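Local coordinates for protein BlEst2 (Bacillus licheniformis, PDB 6WPX) that probably hydrolyses ester bonds as a lipase-like esterase and, in this propeptide form, carries an autoinhibitory C-terminal domain, at residues K89-N94 / T181-S186; G121-Q126 / K185-Q190; A128-N133 / T200-L205. All coordinates share one frame; numbering follows the deposited sequence.

In the fold
Along the chain, helix 91-109 begins first, helix 121-131 follows, and helix 181-191 and strand 201-205 come later. Contact 1 closes a loop of 86 residues from the start of helix 91-109 to helix 181-191. Contact 2 starts within that loop, on helix 121-131, and returns to the same late helix, sharing Lys185 and Ser186 with contact 1. Contact 3 leaves the end of helix 121-131, reaches strand 201-205 in the mixed sheet, and crosses both other loops. Helix 121-131 thus serves contacts 2 and 3, while Met91 bridges contacts 1 and 2 by placing its CG 3.5 Å from Phe187 CE1. Together they tie three helices and one sheet strand.

Contact 1: K89-N94 / T181-S186; sequences KDMQDN and TGFMKS
Met91, in the first turn of helix 91-109, and Met184 of helix 181-191 have the closest CA atoms of this pairing, 10.2 Å apart, so the backbones stand well separated and long side chains span the distance. Both helices belong to a domain of the alpha/beta-hydrolase clan, and here they join by apolar, sulfur-rich packing with no hydrogen bond across. Asp90 is the N-cap of helix 91-109: its OD1 accepts from Asp93 N at 3.1 Å, with a weak second bond from Gln92 N, which fixes the turn that carries Met91. With chi1 at 73°, CG of Met91 lies between its backbone N and carbonyl carbon, and the chain bends again at both later torsions to bring SD and CE to the facing helix. Phe183 presents a ring edge. Met91 SD lies near the plane of the Phe183 ring, 5.1 Å from its centroid and 83° off the normal, a Met-aromatic contact at the rim rather than over the face. Ile123 of helix 121-131 touches both methionines, placing them at a three-helix junction. Beyond the sulfur, the Met91 methyl rests against two partners, with CE 3.8 Å from Phe183 CE1 and 3.4 Å from Met184 SD.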
loop_
_atom_site.group_PDB
_atom_site.type_symbol
_atom_site.label_atom_id
_atom_site.label_comp_id
_atom_site.label_asym_id
_atom_site.label_seq_id
_atom_site.Cartn_x
_atom_site.Cartn_y
_atom_site.Cartn_z
ATOM N N LYS A 89 -7.728 12.558 4.866
ATOM C CA LYS A 89 -7.774 13.476 3.701
ATOM C C LYS A 89 -6.594 13.231 2.768
ATOM O O LYS A 89 -5.624 12.634 3.194
ATOM C CB LYS A 89 -7.908 14.941 4.110
ATOM C CG LYS A 89 -9.052 15.235 5.065
ATOM C CD LYS A 89 -10.406 15.118 4.430
ATOM C CE LYS A 89 -11.514 15.645 5.309
ATOM N NZ LYS A 89 -11.546 17.130 5.321
ATOM N N ASP A 90 -6.657 13.783 1.564
ATOM C CA ASP A 90 -5.597 13.603 0.543
ATOM C C ASP A 90 -4.343 14.465 0.814
ATOM O O ASP A 90 -4.342 15.229 1.732
ATOM C CB ASP A 90 -6.155 13.666 -0.880
ATOM C CG ASP A 90 -6.494 15.060 -1.392
ATOM O OD1 ASP A 90 -6.128 16.011 -0.737
ATOM O OD2 ASP A 90 -7.069 15.163 -2.464
ATOM N N MET A 91 -3.332 14.306 -0.039
ATOM C CA MET A 91 -2.033 15.010 0.082
ATOM C C MET A 91 -2.216 16.502 -0.219
ATOM O O MET A 91 -1.380 17.280 0.208
ATOM C CB MET A 91 -0.947 14.389 -0.800
ATOM C CG MET A 91 -1.072 14.637 -2.272
ATOM S SD MET A 91 -2.286 13.638 -3.130
ATOM C CE MET A 91 -1.397 12.102 -3.324
ATOM N N GLN A 92 -3.291 16.858 -0.936
ATOM C CA GLN A 92 -3.549 18.263 -1.238
ATOM C C GLN A 92 -4.008 18.999 0.035
ATOM O O GLN A 92 -3.424 20.013 0.390
ATOM C CB GLN A 92 -4.564 18.412 -2.391
ATOM C CG GLN A 92 -4.807 19.879 -2.792
ATOM C CD GLN A 92 -5.574 20.052 -4.087
ATOM O OE1 GLN A 92 -6.523 19.327 -4.400
ATOM N NE2 GLN A 92 -5.202 21.058 -4.854
ATOM N N ASP A 93 -5.029 18.467 0.725
ATOM C CA ASP A 93 -5.543 19.065 1.966
ATOM C C ASP A 93 -4.496 18.970 3.047
ATOM O O ASP A 93 -4.289 19.938 3.782
ATOM C CB ASP A 93 -6.822 18.377 2.425
ATOM C CG ASP A 93 -7.991 18.571 1.477
ATOM O OD1 ASP A 93 -8.030 19.611 0.777
ATOM O OD2 ASP A 93 -8.881 17.726 1.474
ATOM N N ASN A 94 -3.816 17.826 3.132
ATOM C CA ASN A 94 -2.750 17.656 4.119
ATOM C C ASN A 94 -1.536 18.515 3.821
ATOM O O ASN A 94 -0.977 19.100 4.736
ATOM C CB ASN A 94 -2.397 16.197 4.320
ATOM C CG ASN A 94 -3.292 15.564 5.349
ATOM O OD1 ASN A 94 -4.190 16.215 5.890
ATOM N ND2 ASN A 94 -3.050 14.312 5.680
ATOM N N THR A 181 -2.038 3.436 -6.915
ATOM C CA THR A 181 -0.823 3.596 -7.730
ATOM C C THR A 181 -1.065 4.436 -8.982
ATOM O O THR A 181 -0.160 5.136 -9.426
ATOM C CB THR A 181 -0.167 2.249 -8.057
ATOM O OG1 THR A 181 -1.091 1.448 -8.780
ATOM C CG2 THR A 181 0.310 1.520 -6.827
ATOM N N GLY A 182 -2.272 4.366 -9.538
ATOM C CA GLY A 182 -2.610 5.168 -10.713
ATOM C C GLY A 182 -2.611 6.643 -10.358
ATOM O O GLY A 182 -2.069 7.463 -11.098
ATOM N N PHE A 183 -3.230 6.982 -9.209
ATOM C CA PHE A 183 -3.320 8.357 -8.686
ATOM C C PHE A 183 -1.914 8.846 -8.327
ATOM O O PHE A 183 -1.554 9.970 -8.662
ATOM C CB PHE A 183 -4.195 8.371 -7.416
ATOM C CG PHE A 183 -4.650 9.741 -6.979
ATOM C CD1 PHE A 183 -3.831 10.548 -6.196
ATOM C CD2 PHE A 183 -5.896 10.238 -7.364
ATOM C CE1 PHE A 183 -4.258 11.818 -5.787
ATOM C CE2 PHE A 183 -6.326 11.502 -6.942
ATOM C CZ PHE A 183 -5.505 12.276 -6.141
ATOM N N MET A 184 -1.117 7.998 -7.659
ATOM C CA MET A 184 0.243 8.383 -7.309
ATOM C C MET A 184 1.132 8.520 -8.527
ATOM O O MET A 184 2.009 9.367 -8.502
ATOM C CB MET A 184 0.844 7.455 -6.244
ATOM C CG MET A 184 0.248 7.685 -4.845
ATOM S SD MET A 184 0.347 9.390 -4.254
ATOM C CE MET A 184 2.114 9.675 -4.290
ATOM N N LYS A 185 0.876 7.760 -9.626
ATOM C CA LYS A 185 1.675 7.907 -10.858
ATOM C C LYS A 185 1.490 9.319 -11.425
ATOM O O LYS A 185 2.461 9.963 -11.818
ATOM C CB LYS A 185 1.310 6.830 -11.898
ATOM C CG LYS A 185 2.107 6.906 -13.214
ATOM C CD LYS A 185 3.463 6.239 -13.120
ATOM C CE LYS A 185 4.284 6.355 -14.384
ATOM N NZ LYS A 185 3.917 5.325 -15.384
ATOM N N SER A 186 0.241 9.802 -11.414
ATOM C CA SER A 186 -0.129 11.143 -11.851
ATOM C C SER A 186 0.490 12.180 -10.879
ATOM O O SER A 186 1.090 13.143 -11.341
ATOM C CB SER A 186 -1.642 11.267 -11.888
ATOM O OG SER A 186 -2.071 12.590 -12.153
#

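Contact 2: G121-Q126 / K185-Q190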
loop_
_atom_site.group_PDB
_atom_site.type_symbol
_atom_site.label_atom_id
_atom_site.label_comp_id
_atom_site.label_asym_id
_atom_site.label_seq_id
_atom_site.Cartn_x
_atom_site.Cartn_y
_atom_site.Cartn_z
ATOM N N GLY A 121 2.431 10.461 5.257
ATOM C CA GLY A 121 3.007 11.721 5.712
ATOM C C GLY A 121 4.140 12.208 4.815
ATOM O O GLY A 121 4.328 13.406 4.701
ATOM N N GLY A 122 4.883 11.291 4.177
ATOM C CA GLY A 122 5.978 11.646 3.262
ATOM C C GLY A 122 5.468 12.298 1.988
ATOM O O GLY A 122 6.153 13.141 1.402
ATOM N N ILE A 123 4.259 11.903 1.549
ATOM C CA ILE A 123 3.568 12.436 0.361
ATOM C C ILE A 123 2.980 13.804 0.718
ATOM O O ILE A 123 3.160 14.748 -0.050
ATOM C CB ILE A 123 2.480 11.484 -0.209
ATOM C CG1 ILE A 123 3.039 10.061 -0.503
ATOM C CG2 ILE A 123 1.834 12.091 -1.475
ATOM C CD1 ILE A 123 1.847 9.029 -0.690
ATOM N N ASP A 124 2.297 13.913 1.888
ATOM C CA ASP A 124 1.740 15.189 2.378
ATOM C C ASP A 124 2.889 16.203 2.491
ATOM O O ASP A 124 2.714 17.388 2.212
ATOM C CB ASP A 124 1.114 15.008 3.778
ATOM C CG ASP A 124 -0.014 14.006 3.883
ATOM O OD1 ASP A 124 -0.621 13.671 2.827
ATOM O OD2 ASP A 124 -0.356 13.624 5.021
ATOM N N SER A 125 4.062 15.716 2.922
ATOM C CA SER A 125 5.262 16.537 3.077
ATOM C C SER A 125 5.698 17.144 1.772
ATOM O O SER A 125 5.930 18.353 1.721
ATOM C CB SER A 125 6.394 15.736 3.711
ATOM O OG SER A 125 6.030 15.484 5.055
ATOM N N GLN A 126 5.781 16.325 0.712
ATOM C CA GLN A 126 6.183 16.800 -0.619
ATOM C C GLN A 126 5.195 17.758 -1.157
ATOM O O GLN A 126 5.594 18.746 -1.754
ATOM C CB GLN A 126 6.329 15.660 -1.614
ATOM C CG GLN A 126 7.708 15.107 -1.700
ATOM C CD GLN A 126 7.946 14.522 -3.070
ATOM O OE1 GLN A 126 7.123 13.770 -3.588
ATOM N NE2 GLN A 126 9.091 14.817 -3.665
ATOM N N LYS A 185 0.876 7.760 -9.626
ATOM C CA LYS A 185 1.675 7.907 -10.858
ATOM C C LYS A 185 1.490 9.319 -11.425
ATOM O O LYS A 185 2.461 9.963 -11.818
ATOM C CB LYS A 185 1.310 6.830 -11.898
ATOM C CG LYS A 185 2.107 6.906 -13.214
ATOM C CD LYS A 185 3.463 6.239 -13.120
ATOM C CE LYS A 185 4.284 6.355 -14.384
ATOM N NZ LYS A 185 3.917 5.325 -15.384
ATOM N N SER A 186 0.241 9.802 -11.414
ATOM C CA SER A 186 -0.129 11.143 -11.851
ATOM C C SER A 186 0.490 12.180 -10.879
ATOM O O SER A 186 1.090 13.143 -11.341
ATOM C CB SER A 186 -1.642 11.267 -11.888
ATOM O OG SER A 186 -2.071 12.590 -12.153
ATOM N N PHE A 187 0.394 11.960 -9.540
ATOM C CA PHE A 187 1.005 12.862 -8.549
ATOM C C PHE A 187 2.510 12.957 -8.815
ATOM O O PHE A 187 3.037 14.058 -8.845
ATOM C CB PHE A 187 0.734 12.412 -7.095
ATOM C CG PHE A 187 1.359 13.330 -6.060
ATOM C CD1 PHE A 187 0.735 14.521 -5.689
ATOM C CD2 PHE A 187 2.596 13.028 -5.491
ATOM C CE1 PHE A 187 1.340 15.390 -4.764
ATOM C CE2 PHE A 187 3.198 13.897 -4.579
ATOM C CZ PHE A 187 2.562 15.060 -4.203
ATOM N N ARG A 188 3.184 11.812 -9.070
ATOM C CA ARG A 188 4.616 11.764 -9.409
ATOM C C ARG A 188 4.894 12.631 -10.641
ATOM O O ARG A 188 5.812 13.456 -10.625
ATOM C CB ARG A 188 5.079 10.310 -9.676
ATOM C CG ARG A 188 5.134 9.422 -8.429
ATOM C CD ARG A 188 6.509 9.380 -7.747
ATOM N NE ARG A 188 6.929 10.720 -7.346
ATOM C CZ ARG A 188 6.498 11.352 -6.264
ATOM N NH1 ARG A 188 6.857 12.602 -6.037
ATOM N NH2 ARG A 188 5.722 10.728 -5.384
ATOM N N ASP A 189 4.063 12.485 -11.687
ATOM C CA ASP A 189 4.201 13.246 -12.925
ATOM C C ASP A 189 4.135 14.780 -12.718
ATOM O O ASP A 189 4.903 15.503 -13.344
ATOM C CB ASP A 189 3.170 12.781 -13.955
ATOM C CG ASP A 189 3.304 13.497 -15.291
ATOM O OD1 ASP A 189 4.194 13.116 -16.080
ATOM O OD2 ASP A 189 2.563 14.480 -15.514
ATOM N N GLN A 190 3.226 15.253 -11.842
ATOM C CA GLN A 190 2.996 16.668 -11.504
ATOM C C GLN A 190 3.990 17.228 -10.494
ATOM O O GLN A 190 4.024 18.438 -10.271
ATOM C CB GLN A 190 1.602 16.818 -10.872
ATOM C CG GLN A 190 0.405 16.484 -11.771
ATOM C CD GLN A 190 -0.866 16.884 -11.066
ATOM O OE1 GLN A 190 -1.167 16.419 -9.955
ATOM N NE2 GLN A 190 -1.603 17.815 -11.660
HETATM O O HOH W 1 5.444 11.780 -2.775
#
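Helix 121-131 follows strand 113-118 of the central sheet, the strand-turn-helix arrangement consistent with the nucleophile elbow of alpha/beta hydrolases, and here its Ile123 and Gln126 meet Phe187 and Arg188 of helix 181-191. The two segments run in roughly the same direction, their axes 12.4 Å apart and inclined by 32°, so the gap is spanned by long side chains and one bridging water. Ile123 lays its CG2 methyl over one face of the Phe187 ring, 4.2 Å from the centroid, in a CH-pi contact. Phe187 reaches it because its CG is anti to the backbone N (chi1 180°), projecting the ring toward the neighbouring helix. Beside this apolar pair, the side chains of Gln126 and Arg188 cross at about a right angle. NH1 of Arg188 donates to Gln126 OE1 at 2.7 Å, lying in the carbonyl plane on a lone pair, although the N-H...O angle is only 142°. The water closes a small ring: it donates to OE1 and accepts from Arg188 NH2. Asp192 forms a salt bridge with NH1, and His148 O takes a bond from NH2. With an alanine at Gln126 the amide is gone, and the guanidinium is likely to turn more freely, the water losing the carbonyl it donates to. As it stands, the buried guanidinium is satisfied by a carboxylate, an amide, a backbone carbonyl and a water, and its rotation is probably fixed by them.

Contact 3: A128-N133 / T200-L205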
loop_
_atom_site.group_PDB
_atom_site.type_symbol
_atom_site.label_atom_id
_atom_site.label_comp_id
_atom_site.label_asym_id
_atom_site.label_seq_id
_atom_site.Cartn_x
_atom_site.Cartn_y
_atom_site.Cartn_z
ATOM N N ALA A 128 3.211 19.718 0.614
ATOM C CA ALA A 128 3.401 20.959 1.368
ATOM C C ALA A 128 4.542 21.755 0.764
ATOM O O ALA A 128 4.356 22.922 0.439
ATOM C CB ALA A 128 3.713 20.660 2.837
ATOM N N LEU A 129 5.688 21.121 0.542
ATOM C CA LEU A 129 6.864 21.829 0.029
ATOM C C LEU A 129 6.777 22.269 -1.417
ATOM O O LEU A 129 7.121 23.405 -1.725
ATOM C CB LEU A 129 8.109 20.970 0.243
ATOM C CG LEU A 129 8.828 21.193 1.573
ATOM C CD1 LEU A 129 8.022 20.722 2.733
ATOM C CD2 LEU A 129 10.107 20.460 1.590
ATOM N N ILE A 130 6.362 21.358 -2.306
ATOM C CA ILE A 130 6.344 21.628 -3.735
ATOM C C ILE A 130 5.081 22.371 -4.197
ATOM O O ILE A 130 5.193 23.400 -4.845
ATOM C CB ILE A 130 6.597 20.296 -4.498
ATOM C CG1 ILE A 130 8.067 19.824 -4.250
ATOM C CG2 ILE A 130 6.253 20.430 -6.005
ATOM C CD1 ILE A 130 8.399 18.382 -4.536
ATOM N N HIS A 131 3.901 21.857 -3.882
ATOM C CA HIS A 131 2.642 22.433 -4.346
ATOM C C HIS A 131 2.074 23.517 -3.410
ATOM O O HIS A 131 1.182 24.259 -3.817
ATOM C CB HIS A 131 1.628 21.314 -4.627
ATOM C CG HIS A 131 2.147 20.293 -5.596
ATOM N ND1 HIS A 131 2.429 20.621 -6.911
ATOM C CD2 HIS A 131 2.446 18.990 -5.401
ATOM C CE1 HIS A 131 2.848 19.507 -7.483
ATOM N NE2 HIS A 131 2.878 18.499 -6.616
ATOM N N HIS A 132 2.607 23.645 -2.180
ATOM C CA HIS A 132 2.111 24.674 -1.251
ATOM C C HIS A 132 3.226 25.546 -0.735
ATOM O O HIS A 132 3.093 26.177 0.312
ATOM C CB HIS A 132 1.263 24.054 -0.127
ATOM C CG HIS A 132 0.048 23.381 -0.658
ATOM N ND1 HIS A 132 0.068 22.045 -1.012
ATOM C CD2 HIS A 132 -1.157 23.901 -0.974
ATOM C CE1 HIS A 132 -1.134 21.793 -1.507
ATOM N NE2 HIS A 132 -1.906 22.874 -1.481
ATOM N N ASN A 133 4.351 25.551 -1.467
ATOM C CA ASN A 133 5.540 26.397 -1.250
ATOM C C ASN A 133 6.119 26.396 0.181
ATOM O O ASN A 133 6.704 27.401 0.603
ATOM C CB ASN A 133 5.222 27.838 -1.701
ATOM C CG ASN A 133 4.634 27.896 -3.082
ATOM O OD1 ASN A 133 5.252 27.470 -4.057
ATOM N ND2 ASN A 133 3.398 28.348 -3.181
ATOM N N THR A 200 14.714 21.285 -2.375
ATOM C CA THR A 200 14.812 20.516 -1.113
ATOM C C THR A 200 15.444 19.144 -1.350
ATOM O O THR A 200 15.177 18.525 -2.353
ATOM C CB THR A 200 13.473 20.356 -0.384
ATOM O OG1 THR A 200 12.597 21.463 -0.553
ATOM C CG2 THR A 200 13.650 20.021 1.075
ATOM N N LYS A 201 16.282 18.737 -0.411
ATOM C CA LYS A 201 16.918 17.417 -0.484
ATOM C C LYS A 201 15.979 16.404 0.170
ATOM O O LYS A 201 15.456 16.654 1.206
ATOM C CB LYS A 201 18.264 17.416 0.236
ATOM C CG LYS A 201 19.012 16.108 0.084
ATOM C CD LYS A 201 19.470 15.845 -1.338
ATOM C CE LYS A 201 19.939 14.422 -1.593
ATOM N NZ LYS A 201 19.625 13.507 -0.484
ATOM N N TYR A 202 15.862 15.267 -0.466
ATOM C CA TYR A 202 15.043 14.120 -0.045
ATOM C C TYR A 202 15.871 12.901 0.255
ATOM O O TYR A 202 16.845 12.611 -0.446
ATOM C CB TYR A 202 14.001 13.751 -1.117
ATOM C CG TYR A 202 12.936 14.803 -1.270
ATOM C CD1 TYR A 202 11.790 14.779 -0.486
ATOM C CD2 TYR A 202 13.090 15.852 -2.173
ATOM C CE1 TYR A 202 10.838 15.791 -0.570
ATOM C CE2 TYR A 202 12.135 16.856 -2.285
ATOM C CZ TYR A 202 11.006 16.817 -1.489
ATOM O OH TYR A 202 10.062 17.799 -1.605
ATOM N N PHE A 203 15.446 12.177 1.298
ATOM C CA PHE A 203 16.014 10.906 1.744
ATOM C C PHE A 203 14.867 9.958 1.952
ATOM O O PHE A 203 13.839 10.342 2.517
ATOM C CB PHE A 203 16.755 11.053 3.074
ATOM C CG PHE A 203 18.010 11.874 3.016
ATOM C CD1 PHE A 203 17.956 13.257 3.087
ATOM C CD2 PHE A 203 19.257 11.260 2.907
ATOM C CE1 PHE A 203 19.131 14.018 3.049
ATOM C CE2 PHE A 203 20.425 12.020 2.880
ATOM C CZ PHE A 203 20.355 13.393 2.947
ATOM N N THR A 204 15.043 8.716 1.547
ATOM C CA THR A 204 13.988 7.725 1.776
ATOM C C THR A 204 14.546 6.549 2.508
ATOM O O THR A 204 15.673 6.126 2.250
ATOM C CB THR A 204 13.280 7.270 0.482
ATOM O OG1 THR A 204 14.164 6.453 -0.269
ATOM C CG2 THR A 204 12.736 8.437 -0.373
ATOM N N LEU A 205 13.766 6.044 3.439
ATOM C CA LEU A 205 14.047 4.814 4.167
ATOM C C LEU A 205 12.905 3.876 3.812
ATOM O O LEU A 205 11.766 4.320 3.612
ATOM C CB LEU A 205 14.092 5.011 5.691
ATOM C CG LEU A 205 15.485 5.275 6.291
ATOM C CD1 LEU A 205 15.997 6.645 5.861
ATOM C CD2 LEU A 205 15.429 5.214 7.833
#
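Leu129 and Ile130, in the last part of helix 121-131, pack against Thr200 and against Tyr202 of strand 201-205. The helix connects the parallel strands 113-118 and 138-144 of the alpha/beta-hydrolase sheet, and the contact lays it against the next strand beyond that beta-alpha-beta crossover. The backbones approach most closely between the CA atoms of Leu129 and Thr200, 8.1 Å apart. Following Leu129 outward, CB points toward the strand and lies 4.2 Å from Tyr202 OH. Beyond CG the chain forks, and its CD2 branch takes the contact, with Leu129 CD2 3.4 Å from Thr200 OG1 and 3.6 Å from Thr200 CG2, so that the methyl sits against both branches of the threonine. The side chain as a whole also touches Val141 of the adjacent strand 138-144. The side chains of Leu129 and Thr200 cross at about a right angle.

The other half of the contact belongs to Ile130, whose CG1 is anti to its carbonyl carbon (chi1 -68°) and whose chain then runs out extended. That shape delivers Ile130 CD1 to the phenol end of Tyr202, 3.4 Å from OH, with CG1 behind it at 3.9 Å. Ile130 CD1 approaches the Tyr202 ring obliquely, 4.3 Å from CZ.

No hydrogen bond crosses this interface. Thr200 OG1 and Tyr202 OH are both buried by it and find no partner anywhere in the model, their nearest neighbours across the contact being methyl groups. The helix is thus held to the strand by van der Waals packing, with two hydroxyls probably paying a desolvation cost.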